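Local structure of molybdopterin biosynthesis moeA protein (1WU2) at residues G60-A65 against K111-V116. The protein probably takes part in molybdenum cofactor biosynthesis, acting on molybdopterin. Residues are numbered along the deposited sequence; the frame is centred on the assembly and turned at random.
Sequences GYAIRA and KGANAV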
# COMPACT_ATOMS: atom_id res chain seq x y z
N GLY A 60 1.10 -43.03 -9.99
CA GLY A 60 0.17 -43.82 -10.77
C GLY A 60 0.78 -44.62 -11.90
O GLY A 60 1.91 -45.08 -11.79
N TYR A 61 0.02 -44.79 -12.98
CA TYR A 61 0.46 -45.53 -14.16
C TYR A 61 0.28 -44.66 -15.41
O TYR A 61 -0.82 -44.22 -15.71
CB TYR A 61 -0.34 -46.82 -14.31
CG TYR A 61 -0.13 -47.79 -13.17
CD1 TYR A 61 0.96 -48.66 -13.17
CD2 TYR A 61 -1.01 -47.84 -12.10
CE1 TYR A 61 1.16 -49.55 -12.12
CE2 TYR A 61 -0.82 -48.72 -11.05
CZ TYR A 61 0.27 -49.58 -11.07
OH TYR A 61 0.47 -50.46 -10.03
N ALA A 62 1.38 -44.42 -16.13
CA ALA A 62 1.34 -43.67 -17.37
C ALA A 62 0.75 -44.53 -18.49
O ALA A 62 1.36 -45.51 -18.91
CB ALA A 62 2.73 -43.19 -17.74
N ILE A 63 -0.45 -44.17 -18.94
CA ILE A 63 -1.18 -44.94 -19.94
C ILE A 63 -1.48 -44.09 -21.17
O ILE A 63 -1.06 -42.94 -21.25
CB ILE A 63 -2.50 -45.49 -19.34
CG1 ILE A 63 -3.42 -44.34 -18.93
CG2 ILE A 63 -2.20 -46.39 -18.15
CD1 ILE A 63 -4.87 -44.75 -18.74
N ARG A 64 -2.20 -44.68 -22.12
CA ARG A 64 -2.80 -43.93 -23.21
C ARG A 64 -4.24 -43.66 -22.81
O ARG A 64 -4.97 -44.58 -22.46
CB ARG A 64 -2.78 -44.74 -24.51
CG ARG A 64 -1.45 -45.41 -24.83
CD ARG A 64 -0.48 -44.48 -25.52
NE ARG A 64 -0.86 -44.24 -26.91
CZ ARG A 64 -0.23 -44.73 -27.98
NH1 ARG A 64 0.84 -45.51 -27.86
NH2 ARG A 64 -0.68 -44.44 -29.20
N ALA A 65 -4.63 -42.39 -22.82
CA ALA A 65 -6.02 -42.00 -22.57
C ALA A 65 -6.95 -42.68 -23.57
O ALA A 65 -8.04 -43.11 -23.21
CB ALA A 65 -6.17 -40.49 -22.65
N LYS A 111 7.83 -41.54 -22.92
CA LYS A 111 7.46 -41.53 -24.33
C LYS A 111 6.29 -42.49 -24.52
O LYS A 111 6.27 -43.58 -23.94
CB LYS A 111 8.65 -41.96 -25.19
CG LYS A 111 8.69 -41.33 -26.58
CD LYS A 111 10.00 -41.69 -27.28
CE LYS A 111 10.26 -40.82 -28.50
NZ LYS A 111 11.24 -41.45 -29.43
N GLY A 112 5.31 -42.08 -25.32
CA GLY A 112 4.13 -42.88 -25.59
C GLY A 112 2.92 -42.49 -24.75
O GLY A 112 1.80 -42.51 -25.25
N ALA A 113 3.14 -42.16 -23.48
CA ALA A 113 2.04 -41.85 -22.56
C ALA A 113 1.55 -40.42 -22.70
O ALA A 113 2.34 -39.49 -22.88
CB ALA A 113 2.46 -42.12 -21.13
N ASN A 114 0.23 -40.25 -22.62
CA ASN A 114 -0.38 -38.92 -22.58
C ASN A 114 -1.33 -38.73 -21.39
O ASN A 114 -2.06 -37.75 -21.33
CB ASN A 114 -1.10 -38.61 -23.91
CG ASN A 114 -2.31 -39.50 -24.16
OD1 ASN A 114 -2.52 -40.49 -23.47
ND2 ASN A 114 -3.11 -39.15 -25.16
N ALA A 115 -1.29 -39.66 -20.44
CA ALA A 115 -2.09 -39.57 -19.22
C ALA A 115 -1.53 -40.42 -18.08
O ALA A 115 -0.72 -41.31 -18.30
CB ALA A 115 -3.53 -39.97 -19.51
N VAL A 116 -1.97 -40.12 -16.86
CA VAL A 116 -1.61 -40.91 -15.68
C VAL A 116 -2.85 -41.16 -14.82
O VAL A 116 -3.62 -40.24 -14.53
CB VAL A 116 -0.51 -40.21 -14.83
CG1 VAL A 116 -0.13 -41.07 -13.63
CG2 VAL A 116 0.72 -39.91 -15.68
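Asn114 reaches over to the chain just past strand 60-63 and accepts the backbone N-H of Ala65. From CB, its CG lies between the backbone N and the carbonyl carbon (chi1 67°), a rotation that brings the amide toward Ala65. At the tip, OD1 takes Ala65 N at 2.9 Å in an almost straight bond (172° at the hydrogen), in the carbonyl plane and on a lone pair, while Arg64 CA and Ala65 CB also lie close to OD1. The other branch, ND2, binds Glu66 OE2, so both ends of the amide are held and its rotation is fixed. An alanine here would probably leave Ala65 N without this acceptor and Glu66 without its amide partner. Along the backbone, Ile63 O receives Asn114 N at 3.3 Å and, weakly, Ala115 N at 3.4 Å; Ile63 N returns a 2.9 Å bond to Ala115 O. Ala62 CB meets Ala113 CB at 3.6 Å, and on the other face of the sheet Ala115 CB lies 4.1 Å from Ala65 CB and near Ile63 CG1. Val116 CG1, anti to its backbone N, packs along the Tyr61 backbone. Asn114 and Ala115 thus both face Ile63, forming a classic beta bulge where strand 115-118, outermost within this chain in a mixed sheet of the MoeA N-terminal region, begins pairing antiparallel with strand 60-63.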